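Local coordinates for protein cytochrome P450 monooxygenase (Rhodococcus sp. ECU0066, PDB 6KBH) that probably works as a self-sufficient monooxygenase, relaying electrons from FMN through a [2Fe-2S] cluster to a heme within one polypeptide, at residues A[503-514]-A[561-571]; A[741-752]-A[765-773]. All coordinates share one frame; numbering follows the deposited sequence.

Interaction 1 (A[503-514]-A[561-571]). With FMN (flavin mononucleotide), chain B.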
loop_
_atom_site.group_PDB
_atom_site.type_symbol
_atom_site.label_atom_id
_atom_site.label_comp_id
_atom_site.label_asym_id
_atom_site.label_seq_id
_atom_site.Cartn_x
_atom_site.Cartn_y
_atom_site.Cartn_z
ATOM N N PRO A 503 7.137 9.693 -20.493
ATOM C CA PRO A 503 8.170 8.705 -20.823
ATOM C C PRO A 503 8.198 8.354 -22.304
ATOM O O PRO A 503 7.215 8.496 -23.035
ATOM C CB PRO A 503 7.775 7.487 -19.981
ATOM C CG PRO A 503 7.042 8.062 -18.824
ATOM C CD PRO A 503 6.299 9.256 -19.361
ATOM N N LYS A 504 9.365 7.893 -22.742
ATOM C CA LYS A 504 9.476 7.252 -24.042
ATOM C C LYS A 504 8.812 5.884 -23.980
ATOM O O LYS A 504 8.882 5.190 -22.963
ATOM C CB LYS A 504 10.944 7.109 -24.440
ATOM C CG LYS A 504 11.681 8.430 -24.608
ATOM C CD LYS A 504 13.115 8.336 -24.103
ATOM C CE LYS A 504 13.807 9.691 -24.139
ATOM N NZ LYS A 504 14.366 9.997 -25.486
ATOM N N TRP A 505 8.151 5.497 -25.068
ATOM C CA TRP A 505 7.495 4.200 -25.135
ATOM C C TRP A 505 7.713 3.594 -26.512
ATOM O O TRP A 505 7.652 4.297 -27.525
ATOM C CB TRP A 505 5.992 4.307 -24.833
ATOM C CG TRP A 505 5.264 5.308 -25.679
ATOM C CD1 TRP A 505 5.076 6.633 -25.406
ATOM C CD2 TRP A 505 4.617 5.061 -26.934
ATOM N NE1 TRP A 505 4.355 7.226 -26.415
ATOM C CE2 TRP A 505 4.062 6.284 -27.365
ATOM C CE3 TRP A 505 4.455 3.927 -27.736
ATOM C CZ2 TRP A 505 3.356 6.402 -28.562
ATOM C CZ3 TRP A 505 3.755 4.047 -28.923
ATOM C CH2 TRP A 505 3.214 5.275 -29.325
ATOM N N SER A 506 7.982 2.293 -26.539
ATOM C CA SER A 506 8.131 1.562 -27.784
ATOM C C SER A 506 6.781 0.994 -28.218
ATOM O O SER A 506 5.782 1.078 -27.500
ATOM C CB SER A 506 9.175 0.455 -27.632
ATOM O OG SER A 506 8.897 -0.357 -26.506
ATOM N N ALA A 507 6.752 0.418 -29.414
ATOM C CA ALA A 507 5.494 -0.070 -29.958
ATOM C C ALA A 507 4.978 -1.270 -29.175
ATOM O O ALA A 507 5.745 -2.078 -28.644
ATOM C CB ALA A 507 5.653 -0.446 -31.423
ATOM N N GLY A 508 3.652 -1.385 -29.124
ATOM C CA GLY A 508 2.994 -2.411 -28.349
ATOM C C GLY A 508 2.705 -2.023 -26.919
ATOM O O GLY A 508 1.945 -2.730 -26.244
ATOM N N SER A 509 3.280 -0.923 -26.437
ATOM C CA SER A 509 3.059 -0.496 -25.064
ATOM C C SER A 509 1.611 -0.074 -24.850
ATOM O O SER A 509 0.918 0.369 -25.771
ATOM C CB SER A 509 3.993 0.658 -24.695
ATOM O OG SER A 509 5.310 0.431 -25.164
ATOM N N HIS A 510 1.162 -0.212 -23.609
ATOM C CA HIS A 510 -0.188 0.128 -23.194
ATOM C C HIS A 510 -0.112 1.019 -21.963
ATOM O O HIS A 510 0.971 1.314 -21.452
ATOM C CB HIS A 510 -0.997 -1.133 -22.882
ATOM C CG HIS A 510 -0.338 -2.026 -21.878
ATOM N ND1 HIS A 510 0.459 -3.089 -22.242
ATOM C CD2 HIS A 510 -0.339 -2.001 -20.523
ATOM C CE1 HIS A 510 0.910 -3.689 -21.156
ATOM N NE2 HIS A 510 0.440 -3.050 -20.099
ATOM N N ILE A 511 -1.275 1.447 -21.470
ATOM C CA ILE A 511 -1.343 2.122 -20.181
ATOM C C ILE A 511 -2.560 1.631 -19.419
ATOM O O ILE A 511 -3.548 1.180 -19.999
ATOM C CB ILE A 511 -1.429 3.653 -20.268
ATOM C CG1 ILE A 511 -0.715 4.209 -21.473
ATOM C CG2 ILE A 511 -0.727 4.270 -19.099
ATOM C CD1 ILE A 511 -1.107 5.628 -21.677
ATOM N N ASP A 512 -2.493 1.777 -18.100
ATOM C CA ASP A 512 -3.595 1.436 -17.211
ATOM C C ASP A 512 -4.297 2.725 -16.798
ATOM O O ASP A 512 -3.740 3.535 -16.050
ATOM C CB ASP A 512 -3.094 0.654 -15.999
ATOM C CG ASP A 512 -2.336 -0.597 -16.394
ATOM O OD1 ASP A 512 -1.776 -0.624 -17.510
ATOM O OD2 ASP A 512 -2.314 -1.561 -15.601
ATOM N N VAL A 513 -5.516 2.911 -17.293
ATOM C CA VAL A 513 -6.294 4.125 -17.082
ATOM C C VAL A 513 -7.530 3.765 -16.269
ATOM O O VAL A 513 -8.236 2.805 -16.596
ATOM C CB VAL A 513 -6.679 4.780 -18.421
ATOM C CG1 VAL A 513 -7.233 3.740 -19.386
ATOM C CG2 VAL A 513 -7.677 5.895 -18.198
ATOM N N ASP A 514 -7.787 4.527 -15.208
ATOM C CA ASP A 514 -8.924 4.256 -14.333
ATOM C C ASP A 514 -10.219 4.669 -15.016
ATOM O O ASP A 514 -10.538 5.858 -15.079
ATOM C CB ASP A 514 -8.763 4.996 -13.010
ATOM C CG ASP A 514 -7.711 4.380 -12.126
ATOM O OD1 ASP A 514 -7.078 3.394 -12.557
ATOM O OD2 ASP A 514 -7.523 4.880 -10.998
ATOM N N LEU A 561 -8.030 11.823 -15.803
ATOM C CA LEU A 561 -8.008 10.407 -15.530
ATOM C C LEU A 561 -6.644 10.074 -14.941
ATOM O O LEU A 561 -5.618 10.578 -15.401
ATOM C CB LEU A 561 -8.202 9.597 -16.815
ATOM C CG LEU A 561 -9.609 9.406 -17.378
ATOM C CD1 LEU A 561 -9.529 8.823 -18.782
ATOM C CD2 LEU A 561 -10.407 8.517 -16.477
ATOM N N ARG A 562 -6.637 9.216 -13.932
ATOM C CA ARG A 562 -5.405 8.650 -13.412
ATOM C C ARG A 562 -4.937 7.550 -14.358
ATOM O O ARG A 562 -5.715 6.685 -14.762
ATOM C CB ARG A 562 -5.603 8.092 -11.999
ATOM C CG ARG A 562 -4.594 7.040 -11.630
ATOM C CD ARG A 562 -4.311 7.044 -10.129
ATOM N NE ARG A 562 -5.130 6.084 -9.391
ATOM C CZ ARG A 562 -4.744 4.852 -9.062
ATOM N NH1 ARG A 562 -3.535 4.414 -9.384
ATOM N NH2 ARG A 562 -5.563 4.059 -8.394
ATOM N N VAL A 563 -3.667 7.590 -14.730
ATOM C CA VAL A 563 -3.143 6.761 -15.802
ATOM C C VAL A 563 -1.723 6.379 -15.433
ATOM O O VAL A 563 -0.877 7.253 -15.207
ATOM C CB VAL A 563 -3.204 7.503 -17.145
ATOM C CG1 VAL A 563 -2.689 8.917 -17.024
ATOM C CG2 VAL A 563 -2.453 6.761 -18.202
ATOM N N ARG A 564 -1.467 5.078 -15.352
ATOM C CA ARG A 564 -0.249 4.543 -14.753
ATOM C C ARG A 564 0.689 4.066 -15.849
ATOM O O ARG A 564 0.304 3.228 -16.669
ATOM C CB ARG A 564 -0.593 3.410 -13.790
ATOM C CG ARG A 564 -1.527 3.876 -12.688
ATOM C CD ARG A 564 -1.451 3.016 -11.444
ATOM N NE ARG A 564 -2.129 1.732 -11.596
ATOM C CZ ARG A 564 -3.449 1.578 -11.611
ATOM N NH1 ARG A 564 -4.253 2.629 -11.505
ATOM N NH2 ARG A 564 -3.966 0.366 -11.744
ATOM N N GLY A 565 1.936 4.544 -15.795
ATOM C CA GLY A 565 2.838 4.620 -16.923
ATOM C C GLY A 565 2.940 3.403 -17.821
ATOM O O GLY A 565 2.583 2.278 -17.456
ATOM N N PRO A 566 3.452 3.629 -19.028
ATOM C CA PRO A 566 3.528 2.557 -20.026
ATOM C C PRO A 566 4.308 1.347 -19.538
ATOM O O PRO A 566 5.438 1.462 -19.057
ATOM C CB PRO A 566 4.235 3.233 -21.207
ATOM C CG PRO A 566 3.949 4.690 -21.038
ATOM C CD PRO A 566 3.938 4.915 -19.554
ATOM N N ARG A 567 3.682 0.182 -19.642
ATOM C CA ARG A 567 4.379 -1.094 -19.704
ATOM C C ARG A 567 4.120 -1.730 -21.063
ATOM O O ARG A 567 3.277 -1.270 -21.837
ATOM C CB ARG A 567 3.942 -2.040 -18.582
ATOM C CG ARG A 567 3.464 -1.371 -17.317
ATOM C CD ARG A 567 3.437 -2.391 -16.194
ATOM N NE ARG A 567 2.185 -3.140 -16.174
ATOM C CZ ARG A 567 1.052 -2.689 -15.649
ATOM N NH1 ARG A 567 1.009 -1.487 -15.089
ATOM N NH2 ARG A 567 -0.039 -3.441 -15.679
ATOM N N ASN A 568 4.844 -2.808 -21.344
ATOM C CA ASN A 568 4.766 -3.442 -22.655
ATOM C C ASN A 568 5.050 -4.928 -22.507
ATOM O O ASN A 568 6.152 -5.311 -22.102
ATOM C CB ASN A 568 5.759 -2.791 -23.625
ATOM C CG ASN A 568 5.534 -3.202 -25.070
ATOM O OD1 ASN A 568 4.704 -4.061 -25.366
ATOM N ND2 ASN A 568 6.280 -2.584 -25.979
ATOM N N HIS A 569 4.052 -5.759 -22.814
ATOM C CA HIS A 569 4.244 -7.197 -22.948
ATOM C C HIS A 569 4.250 -7.632 -24.406
ATOM O O HIS A 569 4.295 -8.835 -24.687
ATOM C CB HIS A 569 3.161 -7.977 -22.192
ATOM C CG HIS A 569 2.671 -7.307 -20.946
ATOM N ND1 HIS A 569 3.513 -6.688 -20.048
ATOM C CD2 HIS A 569 1.422 -7.182 -20.438
ATOM C CE1 HIS A 569 2.803 -6.200 -19.046
ATOM N NE2 HIS A 569 1.531 -6.488 -19.258
ATOM N N PHE A 570 4.207 -6.683 -25.336
ATOM C CA PHE A 570 4.063 -6.952 -26.760
ATOM C C PHE A 570 5.240 -6.372 -27.534
ATOM O O PHE A 570 5.096 -5.877 -28.654
ATOM C CB PHE A 570 2.734 -6.394 -27.266
ATOM C CG PHE A 570 2.295 -6.954 -28.589
ATOM C CD1 PHE A 570 2.578 -8.265 -28.932
ATOM C CD2 PHE A 570 1.572 -6.173 -29.475
ATOM C CE1 PHE A 570 2.165 -8.781 -30.144
ATOM C CE2 PHE A 570 1.152 -6.685 -30.685
ATOM C CZ PHE A 570 1.452 -7.991 -31.021
ATOM N N LYS A 571 6.421 -6.430 -26.927
ATOM C CA LYS A 571 7.625 -5.889 -27.538
ATOM C C LYS A 571 8.023 -6.719 -28.753
ATOM O O LYS A 571 7.780 -7.927 -28.813
ATOM C CB LYS A 571 8.759 -5.864 -26.513
ATOM C CG LYS A 571 8.286 -5.492 -25.113
ATOM C CD LYS A 571 9.428 -5.098 -24.187
ATOM C CE LYS A 571 10.110 -6.312 -23.578
ATOM N NZ LYS A 571 10.994 -5.920 -22.440
HETATM N N1 FMN B . -6.355 -5.272 -22.645
HETATM C C2 FMN B . -5.152 -5.678 -22.212
HETATM O O2 FMN B . -5.094 -6.555 -21.290
HETATM N N3 FMN B . -4.009 -5.193 -22.714
HETATM C C4 FMN B . -4.066 -4.266 -23.690
HETATM O O4 FMN B . -2.923 -3.759 -24.216
HETATM C C4A FMN B . -5.302 -3.827 -24.162
HETATM N N5 FMN B . -5.343 -2.902 -25.134
HETATM C C5A FMN B . -6.536 -2.486 -25.574
HETATM C C6 FMN B . -6.546 -1.533 -26.577
HETATM C C7 FMN B . -7.743 -1.071 -27.069
HETATM C C7M FMN B . -7.606 -0.004 -28.182
HETATM C C8 FMN B . -8.959 -1.557 -26.570
HETATM C C8M FMN B . -10.302 -1.073 -27.077
HETATM C C9 FMN B . -8.947 -2.526 -25.573
HETATM C C9A FMN B . -7.734 -2.990 -25.055
HETATM N N10 FMN B . -7.688 -3.926 -24.081
HETATM C C10 FMN B . -6.475 -4.346 -23.624
HETATM C "C1'" FMN B . -8.930 -4.483 -23.459
HETATM C "C2'" FMN B . -9.438 -3.625 -22.328
HETATM O "O2'" FMN B . -8.624 -3.619 -21.229
HETATM C "C3'" FMN B . -10.818 -4.054 -21.899
HETATM O "O3'" FMN B . -10.903 -5.405 -21.531
HETATM C "C4'" FMN B . -11.863 -3.730 -22.989
HETATM O "O4'" FMN B . -11.842 -2.498 -23.604
HETATM C "C5'" FMN B . -13.312 -3.778 -22.418
HETATM O "O5'" FMN B . -13.532 -3.200 -21.108
HETATM P P FMN B . -14.857 -3.561 -20.347
HETATM O O1P FMN B . -14.664 -3.378 -18.863
HETATM O O2P FMN B . -15.982 -2.675 -20.777
HETATM O O3P FMN B . -15.188 -4.986 -20.666
#
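Strands 510-514 and 561-567 run antiparallel, with His510 facing Arg567 and Asp512 facing Arg564 in hydrogen-bonded pairs, and a beta bulge between the two pairs shifts the register by one residue. His510 N bonds Arg567 O at 3.0 Å, and that same carbonyl oxygen sits over the centre of one face of the imidazole. The ring turns its CE1 edge toward the face of His569 in a T-shaped pair, centroids 4.7 Å apart, while His510 CB touches O4 of the flavin at 3.5 Å. Next along this face of the sheet, Asp512 OD2 receives Arg567 NH2 at 3.0 Å on its syn side but tilted from the carboxylate plane, carboxylate and guanidinium planes turned 65° apart. Asp514 serves two arginines: OD1 takes Arg564 NH1 on the syn side, likewise tilted, at 3.1 Å, whereas OD2 lies over the face of the Arg562 guanidinium, a salt bridge by charge alone. At the far end Asn568 holds its CG anti to the backbone N (chi1 -168°), reaching back to the type II turn 506-509. ND2 bonds Ala507 O at 2.8 Å from above the carbonyl plane, and OD1 accepts Phe570 N at 2.7 Å in an Asx turn. A leucine here would probably leave Ala507 O and Phe570 N without these mates and free the two turns to shift against each other. Arg564 also bridges Asp734, and Arg567 NH2 also bonds Cys740 O, so the charged face of this flavin-binding barrel doubles as its attachment to the cluster-binding loop.

Interaction 2 (A[741-752]-A[765-773]). With FES (Fe2/s2 (inorganic) cluster), chain D.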
loop_
_atom_site.group_PDB
_atom_site.type_symbol
_atom_site.label_atom_id
_atom_site.label_comp_id
_atom_site.label_asym_id
_atom_site.label_seq_id
_atom_site.Cartn_x
_atom_site.Cartn_y
_atom_site.Cartn_z
ATOM N N GLY A 741 -0.665 -7.659 -15.323
ATOM C CA GLY A 741 0.705 -7.688 -14.856
ATOM C C GLY A 741 0.947 -7.009 -13.524
ATOM O O GLY A 741 2.063 -7.100 -12.997
ATOM N N ALA A 742 -0.063 -6.350 -12.957
ATOM C CA ALA A 742 0.123 -5.532 -11.763
ATOM C C ALA A 742 0.483 -6.333 -10.515
ATOM O O ALA A 742 0.881 -5.728 -9.513
ATOM C CB ALA A 742 -1.142 -4.713 -11.494
ATOM N N CYS A 743 0.359 -7.661 -10.540
ATOM C CA CYS A 743 0.518 -8.483 -9.345
ATOM C C CYS A 743 1.828 -9.268 -9.332
ATOM O O CYS A 743 1.959 -10.233 -8.577
ATOM C CB CYS A 743 -0.666 -9.439 -9.211
ATOM S SG CYS A 743 -0.630 -10.806 -10.392
ATOM N N GLU A 744 2.799 -8.869 -10.146
ATOM C CA GLU A 744 4.060 -9.589 -10.254
ATOM C C GLU A 744 4.884 -9.471 -8.970
ATOM O O GLU A 744 4.924 -8.413 -8.336
ATOM C CB GLU A 744 4.839 -9.040 -11.446
ATOM C CG GLU A 744 6.105 -9.768 -11.788
ATOM C CD GLU A 744 6.734 -9.251 -13.066
ATOM O OE1 GLU A 744 6.233 -8.242 -13.605
ATOM O OE2 GLU A 744 7.720 -9.854 -13.540
ATOM N N VAL A 745 5.555 -10.557 -8.592
ATOM C CA VAL A 745 6.363 -10.569 -7.370
ATOM C C VAL A 745 7.524 -11.556 -7.517
ATOM O O VAL A 745 7.360 -12.620 -8.129
ATOM C CB VAL A 745 5.481 -10.881 -6.137
ATOM C CG1 VAL A 745 5.185 -12.368 -6.021
ATOM C CG2 VAL A 745 6.105 -10.344 -4.856
ATOM N N PRO A 746 8.713 -11.239 -6.992
ATOM C CA PRO A 746 9.898 -12.064 -7.278
ATOM C C PRO A 746 9.912 -13.398 -6.542
ATOM O O PRO A 746 9.495 -13.503 -5.386
ATOM C CB PRO A 746 11.067 -11.177 -6.822
ATOM C CG PRO A 746 10.541 -9.795 -6.854
ATOM C CD PRO A 746 9.094 -9.917 -6.463
ATOM N N VAL A 747 10.446 -14.415 -7.223
ATOM C CA VAL A 747 10.568 -15.779 -6.710
ATOM C C VAL A 747 12.040 -16.069 -6.457
ATOM O O VAL A 747 12.855 -16.025 -7.388
ATOM C CB VAL A 747 9.984 -16.808 -7.689
ATOM C CG1 VAL A 747 10.062 -18.214 -7.092
ATOM C CG2 VAL A 747 8.565 -16.450 -8.055
ATOM N N LEU A 748 12.381 -16.381 -5.204
ATOM C CA LEU A 748 13.759 -16.714 -4.850
ATOM C C LEU A 748 14.040 -18.196 -4.965
ATOM O O LEU A 748 15.176 -18.586 -5.254
ATOM C CB LEU A 748 14.096 -16.277 -3.418
ATOM C CG LEU A 748 14.330 -14.797 -3.130
ATOM C CD1 LEU A 748 13.159 -14.029 -3.612
ATOM C CD2 LEU A 748 14.560 -14.529 -1.651
ATOM N N ASP A 749 13.030 -19.026 -4.732
ATOM C CA ASP A 749 13.215 -20.464 -4.724
ATOM C C ASP A 749 11.879 -21.132 -5.018
ATOM O O ASP A 749 10.816 -20.612 -4.667
ATOM C CB ASP A 749 13.779 -20.940 -3.385
ATOM C CG ASP A 749 13.961 -22.435 -3.335
ATOM O OD1 ASP A 749 14.837 -22.947 -4.063
ATOM O OD2 ASP A 749 13.224 -23.097 -2.574
ATOM N N GLY A 750 11.953 -22.283 -5.662
ATOM C CA GLY A 750 10.785 -23.029 -6.073
ATOM C C GLY A 750 10.450 -22.790 -7.533
ATOM O O GLY A 750 10.741 -21.733 -8.104
ATOM N N GLU A 751 9.838 -23.790 -8.155
ATOM C CA GLU A 751 9.354 -23.661 -9.521
ATOM C C GLU A 751 7.850 -23.428 -9.497
ATOM O O GLU A 751 7.138 -23.980 -8.654
ATOM C CB GLU A 751 9.696 -24.894 -10.362
ATOM C CG GLU A 751 9.087 -24.896 -11.773
ATOM C CD GLU A 751 9.367 -23.626 -12.576
ATOM O OE1 GLU A 751 8.687 -22.603 -12.343
ATOM O OE2 GLU A 751 10.252 -23.661 -13.459
ATOM N N VAL A 752 7.379 -22.600 -10.421
ATOM C CA VAL A 752 6.034 -22.051 -10.368
ATOM C C VAL A 752 5.173 -22.691 -11.450
ATOM O O VAL A 752 5.655 -23.070 -12.524
ATOM C CB VAL A 752 6.072 -20.518 -10.523
ATOM C CG1 VAL A 752 7.150 -19.927 -9.649
ATOM C CG2 VAL A 752 6.367 -20.166 -11.932
ATOM N N ALA A 765 10.520 -19.588 -18.089
ATOM C CA ALA A 765 11.595 -20.555 -17.884
ATOM C C ALA A 765 12.506 -20.134 -16.738
ATOM O O ALA A 765 12.801 -20.932 -15.842
ATOM C CB ALA A 765 12.400 -20.725 -19.172
ATOM N N ALA A 766 12.963 -18.876 -16.754
ATOM C CA ALA A 766 13.911 -18.402 -15.748
ATOM C C ALA A 766 13.366 -18.509 -14.330
ATOM O O ALA A 766 14.155 -18.542 -13.378
ATOM C CB ALA A 766 14.310 -16.956 -16.041
ATOM N N GLY A 767 12.044 -18.557 -14.166
ATOM C CA GLY A 767 11.444 -18.723 -12.855
ATOM C C GLY A 767 11.786 -17.645 -11.853
ATOM O O GLY A 767 11.630 -17.859 -10.647
ATOM N N LYS A 768 12.251 -16.486 -12.314
ATOM C CA LYS A 768 12.600 -15.396 -11.414
ATOM C C LYS A 768 11.386 -14.623 -10.919
ATOM O O LYS A 768 11.542 -13.745 -10.062
ATOM C CB LYS A 768 13.555 -14.426 -12.115
ATOM C CG LYS A 768 14.826 -15.057 -12.660
ATOM C CD LYS A 768 16.049 -14.271 -12.207
ATOM C CE LYS A 768 17.344 -14.967 -12.603
ATOM N NZ LYS A 768 18.003 -14.316 -13.775
ATOM N N THR A 769 10.191 -14.926 -11.422
ATOM C CA THR A 769 9.053 -14.046 -11.217
ATOM C C THR A 769 7.759 -14.844 -11.300
ATOM O O THR A 769 7.714 -15.936 -11.872
ATOM C CB THR A 769 9.058 -12.910 -12.245
ATOM O OG1 THR A 769 7.939 -12.057 -12.014
ATOM C CG2 THR A 769 8.986 -13.465 -13.661
ATOM N N MET A 770 6.699 -14.277 -10.725
ATOM C CA MET A 770 5.417 -14.960 -10.621
ATOM C C MET A 770 4.295 -13.935 -10.530
ATOM O O MET A 770 4.476 -12.841 -9.989
ATOM C CB MET A 770 5.390 -15.900 -9.408
ATOM C CG MET A 770 4.021 -16.116 -8.784
ATOM S SD MET A 770 3.890 -17.661 -7.873
ATOM C CE MET A 770 5.230 -17.466 -6.719
ATOM N N MET A 771 3.134 -14.302 -11.069
ATOM C CA MET A 771 1.932 -13.482 -10.994
ATOM C C MET A 771 1.070 -13.963 -9.832
ATOM O O MET A 771 0.662 -15.128 -9.792
ATOM C CB MET A 771 1.160 -13.533 -12.309
ATOM C CG MET A 771 2.021 -13.180 -13.504
ATOM S SD MET A 771 2.875 -11.605 -13.362
ATOM C CE MET A 771 1.483 -10.516 -13.133
ATOM N N THR A 772 0.779 -13.047 -8.908
ATOM C CA THR A 772 0.257 -13.407 -7.595
ATOM C C THR A 772 -1.160 -13.970 -7.660
ATOM O O THR A 772 -1.553 -14.747 -6.782
ATOM C CB THR A 772 0.310 -12.176 -6.691
ATOM O OG1 THR A 772 1.588 -11.549 -6.832
ATOM C CG2 THR A 772 0.136 -12.563 -5.256
ATOM N N CYS A 773 -1.928 -13.613 -8.688
ATOM C CA CYS A 773 -3.361 -13.882 -8.688
ATOM C C CYS A 773 -3.739 -15.224 -9.301
ATOM O O CYS A 773 -4.772 -15.793 -8.922
ATOM C CB CYS A 773 -4.102 -12.768 -9.430
ATOM S SG CYS A 773 -3.719 -12.691 -11.193
HETATM FE FE1 FES D . -3.365 -8.447 -13.360
HETATM FE FE2 FES D . -2.607 -10.707 -11.557
HETATM S S1 FES D . -3.712 -8.907 -11.316
HETATM S S2 FES D . -2.254 -10.244 -13.598
#
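Met771 curls back over the turn at Gly741, its CE 3.4 Å from Gly741 CA and its SD 3.8 Å from Glu744 CB. Bends at chi2 and chi3 (-54° and -58°) fold the thioether into this hook, and the methyl end also comes near sulfide S2 of the cluster. Beside it, Cys743 and Cys773 meet on one metal: both SG atoms bind iron FE2, that of Cys743 at 2.3 Å. The backbone N of Cys773 gives a weak hydrogen bond to Cys743 SG at 3.5 Å, and an N-H directed at a thiolate ligand would be expected to soften its negative charge. With Cys735 and Cys740 completing the set of four, the spacing Cys-x4-Cys-x2-Cys plus a distant fourth cysteine is that of plant-type [2Fe-2S] ferredoxins. Away from the metal the segments become a short antiparallel strand pair, 744-747 with 769-771. Val745 N bonds Met770 O at 2.9 Å and Val747 N bonds Lys768 O. On the face shared with Met771, Glu744 stretches out fully and Thr769 OG1 donates at 2.7 Å to the anti lone pair of Glu744 OE2. On the side of the pair that carries Met770, Val747 crosses it at about a right angle, CG2 to CB 3.5 Å; past the corner at Leu748, Val752 CG1 comes loosely against the Met770 methyl. These apolar side chains are backed by strand 781-784, where Met770 meets Leu782 and Leu784, Val747 meets Leu784 and Val752 meets Leu782; at the cluster end Thr772 packs on Val720, Leu721 and Leu724 and Cys773 on Leu721, all of helix 720-726.

In the fold
From the N terminus the chain first builds the heme-binding P450 part, then reaches interaction 1, which closes the 46-residue excursion between 514 and 561 by pairing neighbouring strands of the six-stranded antiparallel flavin sheet. The chain next passes through the parallel five-stranded sheet and enters the iron-sulfur domain, where interaction 2 closes a much shorter loop of 12 residues. The contacts are therefore in series, neither nested nor crossed. Their centres lie about 21 Å apart, yet they touch: Arg567 of interaction 1 packs against the backbone at Gly741 and Ala742 of interaction 2, joining flavin barrel and ferredoxin domain where the two cofactors approach each other.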